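Local coordinates for cysteine hydrolase (PDB 6V98), which probably acts as a cysteine hydrolase of the papain-like (clan CA) type, delivered into rival cells as a toxic effector by the type VI secretion system, at residues Arg58-Gly63 with Trp129-Met134; Pro73-Lys78 with Asp135-Pro140; Val79-Val84 with Leu100-Leu105. All coordinates share one frame; numbering follows the deposited sequence.

Contact 1 of 3, residues Arg58-Gly63 with Trp129-Met134; sequences RYYEYG and WLRGKM
With CG of Tyr60 lying opposite its own carbonyl carbon (chi1 -78°), and that of Leu130 set likewise (chi1 -69°), the phenol ring reaches off the strand and the leucine branches reach off the helix until the two overlap. The result is a helix laid over an antiparallel sheet, with a CH-pi contact at its centre: Leu130 CB stands 3.7 Å from the centroid of the Tyr60 ring, almost exactly on the ring normal. Beyond CB the two methyls reach back toward the root of the ring, Leu130 CD1 lying 3.8 Å from Tyr60 CD1 and CD2 turning to Tyr60 CB. The axes of strand 58-63 and helix 129-134 come within 10.0 Å at their closest and are inclined at 38°, a gap that the tyrosine and leucine bridge together. Behind Leu130, Phe155 and Leu159 of helix 154-162 continue the apolar layer. At the outer end of the ring, Arg131 contributes its aliphatic part, CG lying 3.5 Å from Tyr60 OH, while its guanidinium group is engaged by Asp127. Met134 adds a Met-aromatic contact, its sulfur oblique to the ring and its methyl CE at the ring edge, 3.8 Å from Tyr60 CE2.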
loop_
_atom_site.group_PDB
_atom_site.type_symbol
_atom_site.label_atom_id
_atom_site.label_comp_id
_atom_site.label_asym_id
_atom_site.label_seq_id
_atom_site.Cartn_x
_atom_site.Cartn_y
_atom_site.Cartn_z
ATOM N N ARG A 58 6.287 -7.761 1.885
ATOM C CA ARG A 58 6.897 -6.640 1.178
ATOM C C ARG A 58 6.049 -5.391 1.371
ATOM O O ARG A 58 4.836 -5.466 1.555
ATOM C CB ARG A 58 7.024 -6.907 -0.336
ATOM C CG ARG A 58 7.671 -8.226 -0.680
ATOM C CD ARG A 58 9.141 -8.171 -0.349
ATOM N NE ARG A 58 9.842 -9.354 -0.831
ATOM C CZ ARG A 58 10.532 -10.183 -0.054
ATOM N NH1 ARG A 58 10.615 -9.968 1.258
ATOM N NH2 ARG A 58 11.140 -11.233 -0.592
ATOM N N TYR A 59 6.691 -4.230 1.270
ATOM C CA TYR A 59 5.978 -2.961 1.293
ATOM C C TYR A 59 6.518 -2.074 0.181
ATOM O O TYR A 59 7.737 -1.921 0.043
ATOM C CB TYR A 59 6.102 -2.261 2.658
ATOM C CG TYR A 59 5.439 -0.902 2.673
ATOM C CD1 TYR A 59 6.167 0.248 2.373
ATOM C CD2 TYR A 59 4.083 -0.768 2.950
ATOM C CE1 TYR A 59 5.561 1.498 2.353
ATOM C CE2 TYR A 59 3.465 0.475 2.920
ATOM C CZ TYR A 59 4.206 1.596 2.625
ATOM O OH TYR A 59 3.614 2.835 2.614
ATOM N N TYR A 60 5.609 -1.519 -0.626
ATOM C CA TYR A 60 5.946 -0.615 -1.714
ATOM C C TYR A 60 5.059 0.615 -1.651
ATOM O O TYR A 60 3.921 0.559 -1.172
ATOM C CB TYR A 60 5.757 -1.287 -3.085
ATOM C CG TYR A 60 6.864 -2.224 -3.492
ATOM C CD1 TYR A 60 6.940 -3.528 -2.992
ATOM C CD2 TYR A 60 7.832 -1.808 -4.394
ATOM C CE1 TYR A 60 7.973 -4.388 -3.393
ATOM C CE2 TYR A 60 8.855 -2.646 -4.802
ATOM C CZ TYR A 60 8.929 -3.927 -4.308
ATOM O OH TYR A 60 9.971 -4.721 -4.741
ATOM N N GLU A 61 5.578 1.728 -2.165
ATOM C CA GLU A 61 4.772 2.932 -2.279
ATOM C C GLU A 61 5.334 3.797 -3.401
ATOM O O GLU A 61 6.473 3.621 -3.837
ATOM C CB GLU A 61 4.751 3.720 -0.953
ATOM C CG GLU A 61 6.129 4.176 -0.520
ATOM C CD GLU A 61 6.191 4.531 0.952
ATOM O OE1 GLU A 61 5.135 4.872 1.517
ATOM O OE2 GLU A 61 7.298 4.472 1.526
ATOM N N TYR A 62 4.517 4.750 -3.838
ATOM C CA TYR A 62 4.875 5.690 -4.892
ATOM C C TYR A 62 4.628 7.100 -4.387
ATOM O O TYR A 62 3.586 7.373 -3.789
ATOM C CB TYR A 62 4.042 5.423 -6.135
ATOM C CG TYR A 62 4.207 6.455 -7.225
ATOM C CD1 TYR A 62 5.355 6.486 -8.007
ATOM C CD2 TYR A 62 3.211 7.394 -7.477
ATOM C CE1 TYR A 62 5.499 7.430 -9.031
ATOM C CE2 TYR A 62 3.355 8.342 -8.483
ATOM C CZ TYR A 62 4.502 8.348 -9.247
ATOM O OH TYR A 62 4.652 9.266 -10.245
ATOM N N GLY A 63 5.574 7.997 -4.614
ATOM C CA GLY A 63 5.409 9.323 -4.060
ATOM C C GLY A 63 6.556 10.212 -4.464
ATOM O O GLY A 63 7.378 9.853 -5.309
ATOM N N TRP A 129 5.178 -7.188 -10.636
ATOM C CA TRP A 129 4.639 -5.908 -11.104
ATOM C C TRP A 129 5.283 -4.738 -10.366
ATOM O O TRP A 129 5.687 -3.744 -10.987
ATOM C CB TRP A 129 3.116 -5.910 -10.931
ATOM C CG TRP A 129 2.324 -4.771 -11.542
ATOM C CD1 TRP A 129 1.647 -4.792 -12.725
ATOM C CD2 TRP A 129 2.074 -3.486 -10.960
ATOM N NE1 TRP A 129 1.002 -3.598 -12.923
ATOM C CE2 TRP A 129 1.253 -2.775 -11.857
ATOM C CE3 TRP A 129 2.481 -2.865 -9.775
ATOM C CZ2 TRP A 129 0.824 -1.474 -11.607
ATOM C CZ3 TRP A 129 2.048 -1.572 -9.517
ATOM C CH2 TRP A 129 1.227 -0.889 -10.427
ATOM N N LEU A 130 5.405 -4.851 -9.041
ATOM C CA LEU A 130 6.015 -3.795 -8.237
ATOM C C LEU A 130 7.489 -3.605 -8.585
ATOM O O LEU A 130 7.955 -2.467 -8.737
ATOM C CB LEU A 130 5.833 -4.126 -6.754
ATOM C CG LEU A 130 4.359 -4.017 -6.354
ATOM C CD1 LEU A 130 4.088 -4.841 -5.080
ATOM C CD2 LEU A 130 3.956 -2.560 -6.167
ATOM N N ARG A 131 8.242 -4.699 -8.725
ATOM C CA ARG A 131 9.634 -4.570 -9.148
ATOM C C ARG A 131 9.721 -3.975 -10.551
ATOM O O ARG A 131 10.633 -3.196 -10.849
ATOM C CB ARG A 131 10.335 -5.925 -9.103
ATOM C CG ARG A 131 10.570 -6.482 -7.697
ATOM C CD ARG A 131 11.496 -7.696 -7.729
ATOM N NE ARG A 131 10.813 -8.926 -8.138
ATOM C CZ ARG A 131 10.800 -9.409 -9.380
ATOM N NH1 ARG A 131 11.434 -8.770 -10.355
ATOM N NH2 ARG A 131 10.150 -10.537 -9.648
ATOM N N GLY A 132 8.775 -4.328 -11.420
ATOM C CA GLY A 132 8.757 -3.758 -12.761
ATOM C C GLY A 132 8.498 -2.262 -12.755
ATOM O O GLY A 132 9.143 -1.509 -13.488
ATOM N N LYS A 133 7.570 -1.808 -11.913
ATOM C CA LYS A 133 7.327 -0.378 -11.815
ATOM C C LYS A 133 8.527 0.334 -11.200
ATOM O O LYS A 133 8.882 1.445 -11.618
ATOM C CB LYS A 133 6.061 -0.121 -11.003
ATOM C CG LYS A 133 4.769 -0.495 -11.697
ATOM C CD LYS A 133 4.697 0.080 -13.106
ATOM C CE LYS A 133 3.289 -0.002 -13.673
ATOM N NZ LYS A 133 3.306 -0.020 -15.163
ATOM N N MET A 134 9.186 -0.298 -10.230
ATOM C CA MET A 134 10.382 0.323 -9.677
ATOM C C MET A 134 11.489 0.428 -10.720
ATOM O O MET A 134 12.236 1.413 -10.728
ATOM C CB MET A 134 10.873 -0.435 -8.447
ATOM C CG MET A 134 11.902 0.371 -7.666
ATOM S SD MET A 134 11.922 -0.073 -5.936
ATOM C CE MET A 134 12.320 -1.817 -6.095
#

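Contact 2 of 3, residues Pro73-Lys78 with Asp135-Pro140; sequences PGNVRK and DLNNSP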
loop_
_atom_site.group_PDB
_atom_site.type_symbol
_atom_site.label_atom_id
_atom_site.label_comp_id
_atom_site.label_asym_id
_atom_site.label_seq_id
_atom_site.Cartn_x
_atom_site.Cartn_y
_atom_site.Cartn_z
ATOM N N PRO A 73 9.472 13.895 -11.672
ATOM C CA PRO A 73 9.072 13.719 -10.274
ATOM C C PRO A 73 8.287 12.437 -10.068
ATOM O O PRO A 73 7.585 11.959 -10.961
ATOM C CB PRO A 73 8.205 14.949 -9.992
ATOM C CG PRO A 73 8.602 15.950 -11.049
ATOM C CD PRO A 73 8.932 15.133 -12.259
ATOM N N GLY A 74 8.401 11.889 -8.862
ATOM C CA GLY A 74 7.662 10.688 -8.515
ATOM C C GLY A 74 8.477 9.428 -8.717
ATOM O O GLY A 74 9.032 9.212 -9.800
ATOM N N ASN A 75 8.590 8.601 -7.675
ATOM C CA ASN A 75 9.355 7.364 -7.762
ATOM C C ASN A 75 8.715 6.316 -6.878
ATOM O O ASN A 75 8.133 6.636 -5.840
ATOM C CB ASN A 75 10.812 7.535 -7.323
ATOM C CG ASN A 75 11.609 8.412 -8.272
ATOM O OD1 ASN A 75 12.075 7.955 -9.320
ATOM N ND2 ASN A 75 11.744 9.691 -7.920
ATOM N N VAL A 76 8.849 5.066 -7.292
ATOM C CA VAL A 76 8.464 3.933 -6.461
ATOM C C VAL A 76 9.591 3.651 -5.484
ATOM O O VAL A 76 10.773 3.727 -5.838
ATOM C CB VAL A 76 8.191 2.694 -7.330
ATOM C CG1 VAL A 76 7.834 1.479 -6.457
ATOM C CG2 VAL A 76 7.101 2.987 -8.347
ATOM N N ARG A 77 9.242 3.307 -4.252
ATOM C CA ARG A 77 10.268 2.832 -3.342
ATOM C C ARG A 77 9.750 1.631 -2.575
ATOM O O ARG A 77 8.540 1.435 -2.398
ATOM C CB ARG A 77 10.756 3.953 -2.404
ATOM C CG ARG A 77 10.021 4.131 -1.128
ATOM C CD ARG A 77 10.768 5.099 -0.162
ATOM N NE ARG A 77 9.906 5.413 0.969
ATOM C CZ ARG A 77 10.189 6.265 1.948
ATOM N NH1 ARG A 77 11.343 6.929 1.964
ATOM N NH2 ARG A 77 9.305 6.447 2.921
ATOM N N LYS A 78 10.697 0.805 -2.167
ATOM C CA LYS A 78 10.448 -0.388 -1.385
ATOM C C LYS A 78 11.028 -0.133 -0.007
ATOM O O LYS A 78 12.145 0.377 0.100
ATOM C CB LYS A 78 11.125 -1.585 -2.041
ATOM C CG LYS A 78 11.086 -2.841 -1.241
ATOM C CD LYS A 78 11.851 -3.939 -1.968
ATOM C CE LYS A 78 11.537 -5.277 -1.334
ATOM N NZ LYS A 78 11.938 -5.291 0.102
ATOM N N ASP A 135 11.584 -0.552 -11.630
ATOM C CA ASP A 135 12.558 -0.480 -12.720
ATOM C C ASP A 135 12.347 0.726 -13.628
ATOM O O ASP A 135 13.254 1.077 -14.393
ATOM C CB ASP A 135 12.514 -1.755 -13.575
ATOM C CG ASP A 135 13.085 -2.964 -12.859
ATOM O OD1 ASP A 135 13.757 -2.778 -11.823
ATOM O OD2 ASP A 135 12.862 -4.100 -13.332
ATOM N N LEU A 136 11.184 1.365 -13.577
ATOM C CA LEU A 136 10.915 2.540 -14.398
ATOM C C LEU A 136 11.363 3.848 -13.757
ATOM O O LEU A 136 11.195 4.910 -14.369
ATOM C CB LEU A 136 9.424 2.629 -14.717
ATOM C CG LEU A 136 8.869 1.517 -15.606
ATOM C CD1 LEU A 136 7.349 1.670 -15.710
ATOM C CD2 LEU A 136 9.527 1.565 -16.983
ATOM N N ASN A 137 11.929 3.808 -12.549
ATOM C CA ASN A 137 12.194 5.047 -11.827
ATOM C C ASN A 137 13.113 5.981 -12.599
ATOM O O ASN A 137 12.972 7.205 -12.498
ATOM C CB ASN A 137 12.805 4.752 -10.453
ATOM C CG ASN A 137 11.754 4.487 -9.373
ATOM O OD1 ASN A 137 10.560 4.646 -9.596
ATOM N ND2 ASN A 137 12.217 4.105 -8.180
ATOM N N ASN A 138 14.072 5.433 -13.344
ATOM C CA ASN A 138 15.010 6.228 -14.131
ATOM C C ASN A 138 14.651 6.272 -15.610
ATOM O O ASN A 138 15.450 6.769 -16.412
ATOM C CB ASN A 138 16.435 5.683 -13.997
ATOM C CG ASN A 138 16.860 5.453 -12.559
ATOM O OD1 ASN A 138 16.407 6.136 -11.645
ATOM N ND2 ASN A 138 17.765 4.497 -12.360
ATOM N N SER A 139 13.494 5.795 -15.982
ATOM C CA SER A 139 13.201 5.714 -17.409
ATOM C C SER A 139 12.767 7.077 -17.946
ATOM O O SER A 139 11.977 7.782 -17.307
ATOM C CB SER A 139 12.105 4.686 -17.691
ATOM O OG SER A 139 11.591 4.878 -18.997
ATOM N N PRO A 140 13.290 7.465 -19.111
ATOM C CA PRO A 140 12.796 8.668 -19.792
ATOM C C PRO A 140 11.315 8.640 -20.086
ATOM O O PRO A 140 10.739 9.703 -20.347
ATOM C CB PRO A 140 13.596 8.676 -21.101
ATOM C CG PRO A 140 14.818 7.900 -20.802
ATOM C CD PRO A 140 14.389 6.823 -19.847
#
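Over one face of the Asn137 carboxamide stands Asn75 OD1, almost directly above Asn137 CG at 3.5 Å, with the two amide planes 89° apart; the edge of Asn137 that carries OD1 and ND2 is turned to the main chain of Val76. In this way a side-chain amide pairs with the outermost strand of the antiparallel sheet, bonding both N and O of Val76, as a residue of a neighbouring strand would in a hydrogen-bonded antiparallel pair. Val76 N donates to Asn137 OD1 over 2.9 Å, the donor tilted 20° from the carbonyl plane. The return bond, from Asn137 ND2 to Val76 O, measures 2.8 Å; it is close to straight at 167° and arrives on a lone pair of Val76 O, in its carbonyl plane. Gripped at both ends, the amide is fixed in its rotation, and the donor and acceptor pattern of Val76 settles which end is oxygen and which nitrogen.

Asn137 belongs to a type I beta turn running from Leu136 to Ser139, so the pairing ties the loop that follows helix 123-134 to strand 75-78. On the strand's other edge lies strand 57-63. Asn75 packs against the same turn, its OD1 within 3.5 Å of Asn137 CB, while Asn75 ND2 is held by Tyr65 O. Lys142 NZ donates to Gly74 O and to two further acceptors that do not bond to each other, Asn75 OD1 and Asn137 O, which lie 3.4 Å apart.

Contact 3 of 3, residues Val79-Val84 with Leu100-Leu105; sequences VGVSNV and LKEVSL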
loop_
_atom_site.group_PDB
_atom_site.type_symbol
_atom_site.label_atom_id
_atom_site.label_comp_id
_atom_site.label_asym_id
_atom_site.label_seq_id
_atom_site.Cartn_x
_atom_site.Cartn_y
_atom_site.Cartn_z
ATOM N N VAL A 79 10.261 -0.434 1.034
ATOM C CA VAL A 79 10.723 -0.277 2.411
ATOM C C VAL A 79 10.774 -1.661 3.032
ATOM O O VAL A 79 9.759 -2.364 3.056
ATOM C CB VAL A 79 9.807 0.636 3.235
ATOM C CG1 VAL A 79 10.368 0.787 4.661
ATOM C CG2 VAL A 79 9.640 1.986 2.556
ATOM N N GLY A 80 11.943 -2.049 3.539
ATOM C CA GLY A 80 12.049 -3.310 4.254
ATOM C C GLY A 80 11.173 -3.337 5.494
ATOM O O GLY A 80 11.167 -2.370 6.262
ATOM N N VAL A 81 10.409 -4.416 5.688
ATOM C CA VAL A 81 9.573 -4.600 6.870
ATOM C C VAL A 81 9.741 -6.027 7.377
ATOM O O VAL A 81 10.270 -6.904 6.689
ATOM C CB VAL A 81 8.078 -4.308 6.612
ATOM C CG1 VAL A 81 7.857 -2.820 6.317
ATOM C CG2 VAL A 81 7.544 -5.176 5.473
ATOM N N SER A 82 9.293 -6.249 8.608
ATOM C CA SER A 82 9.305 -7.595 9.157
ATOM C C SER A 82 8.321 -8.479 8.402
ATOM O O SER A 82 7.340 -8.004 7.828
ATOM C CB SER A 82 8.953 -7.576 10.649
ATOM O OG SER A 82 9.871 -6.779 11.387
ATOM N N ASN A 83 8.591 -9.780 8.406
ATOM C CA ASN A 83 7.599 -10.729 7.930
ATOM C C ASN A 83 6.547 -10.965 9.006
ATOM O O ASN A 83 6.793 -10.782 10.203
ATOM C CB ASN A 83 8.253 -12.052 7.549
ATOM C CG ASN A 83 9.185 -11.902 6.370
ATOM O OD1 ASN A 83 8.968 -11.055 5.511
ATOM N ND2 ASN A 83 10.228 -12.716 6.329
ATOM N N VAL A 84 5.366 -11.382 8.573
ATOM C CA VAL A 84 4.297 -11.726 9.489
ATOM C C VAL A 84 4.314 -13.230 9.735
ATOM O O VAL A 84 4.976 -13.994 9.036
ATOM C CB VAL A 84 2.915 -11.264 8.968
ATOM C CG1 VAL A 84 2.901 -9.754 8.775
ATOM C CG2 VAL A 84 2.553 -11.981 7.662
ATOM N N LEU A 100 2.714 -2.902 10.942
ATOM C CA LEU A 100 1.981 -1.649 10.816
ATOM C C LEU A 100 2.733 -0.523 11.511
ATOM O O LEU A 100 2.854 0.583 10.973
ATOM C CB LEU A 100 0.571 -1.805 11.377
ATOM C CG LEU A 100 -0.347 -2.728 10.549
ATOM C CD1 LEU A 100 -1.710 -2.894 11.218
ATOM C CD2 LEU A 100 -0.501 -2.212 9.099
ATOM N N LYS A 101 3.261 -0.795 12.704
ATOM C CA LYS A 101 4.082 0.201 13.381
ATOM C C LYS A 101 5.294 0.592 12.536
ATOM O O LYS A 101 5.648 1.776 12.454
ATOM C CB LYS A 101 4.531 -0.335 14.734
ATOM C CG LYS A 101 5.041 0.737 15.655
ATOM C CD LYS A 101 5.286 0.186 17.046
ATOM C CE LYS A 101 4.971 1.249 18.083
ATOM N NZ LYS A 101 6.070 2.234 18.200
ATOM N N GLU A 102 5.966 -0.391 11.933
ATOM C CA GLU A 102 7.112 -0.090 11.077
ATOM C C GLU A 102 6.707 0.841 9.944
ATOM O O GLU A 102 7.365 1.857 9.688
ATOM C CB GLU A 102 7.711 -1.387 10.522
ATOM C CG GLU A 102 8.448 -2.238 11.577
ATOM C CD GLU A 102 8.847 -3.609 11.047
ATOM O OE1 GLU A 102 8.248 -4.045 10.051
ATOM O OE2 GLU A 102 9.750 -4.253 11.620
ATOM N N VAL A 103 5.606 0.510 9.265
ATOM C CA VAL A 103 5.187 1.267 8.088
ATOM C C VAL A 103 4.761 2.674 8.482
ATOM O O VAL A 103 5.088 3.658 7.797
ATOM C CB VAL A 103 4.069 0.489 7.367
ATOM C CG1 VAL A 103 3.355 1.361 6.369
ATOM C CG2 VAL A 103 4.663 -0.746 6.689
ATOM N N SER A 104 4.056 2.800 9.608
ATOM C CA SER A 104 3.626 4.117 10.062
ATOM C C SER A 104 4.821 5.019 10.361
ATOM O O SER A 104 4.824 6.201 9.993
ATOM C CB SER A 104 2.735 3.980 11.297
ATOM O OG SER A 104 2.379 5.263 11.763
ATOM N N LEU A 105 5.841 4.485 11.042
ATOM C CA LEU A 105 7.022 5.284 11.353
ATOM C C LEU A 105 7.785 5.646 10.090
ATOM O O LEU A 105 8.193 6.800 9.909
ATOM C CB LEU A 105 7.946 4.521 12.310
ATOM C CG LEU A 105 9.304 5.190 12.537
ATOM C CD1 LEU A 105 9.106 6.596 13.087
ATOM C CD2 LEU A 105 10.189 4.365 13.487
#
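The backbone of 79-84 runs in an irregular, extended course past helix 100-105, coming nearest where the CA atoms of Val81 and Glu102 are 6.6 Å apart. Here a loop leaving strand 75-78 of the antiparallel sheet packs on helix 93-107, held by a bidentate carboxylate that grips two donors of a single serine. Glu102, with its chain extended beyond CG, presents both oxygens to Ser82. The amide Ser82 N points at Glu102 OE1 over 2.8 Å in a nearly linear bond of 176°, meeting the syn lone pair of that oxygen. Ser82 OG donates to Glu102 OE2 at 2.5 Å, a short bond, again from the syn side but 20° out of the carboxylate plane. Because the hydroxyl lies opposite the carbonyl carbon of its own residue (chi1 -59°), it sits on the same side as the amide and the two donors can share the carboxylate. Such a two-pronged grip would restrict rotation of the carboxylate and probably favours its charged form. Next to this polar clasp is an apolar one: Val81 and Val103 meet through their methyl groups, beside Tyr59 of strand 57-63. Their closest atoms are Val81 CG1 and Val103 CG2, 3.8 Å apart.

In the fold
Strand 57-63 links the three contacts. In contact 1 its Tyr60 faces helix 123-134; contact 2 lies about 9 Å away between centres, and Glu61 OE2 of strand 57-63 and Arg77 NE of strand 75-78 form a 2.8 Å salt bridge between them. Contact 3, centred about 15 Å from contact 1, packs against the strand's other face, Tyr59 CE2 lying 3.6 Å from Val103 CG1. Contacts 2 and 3, about 21 Å apart between centres, join through the chain at Lys78 and Val79. Further along strand 57-63, the ring of Tyr62 meets that of His150, two positions before the arsenic-modified Cys152, probably the nucleophile of this clan CA hydrolase; contact 1 thus probably leads toward the active site.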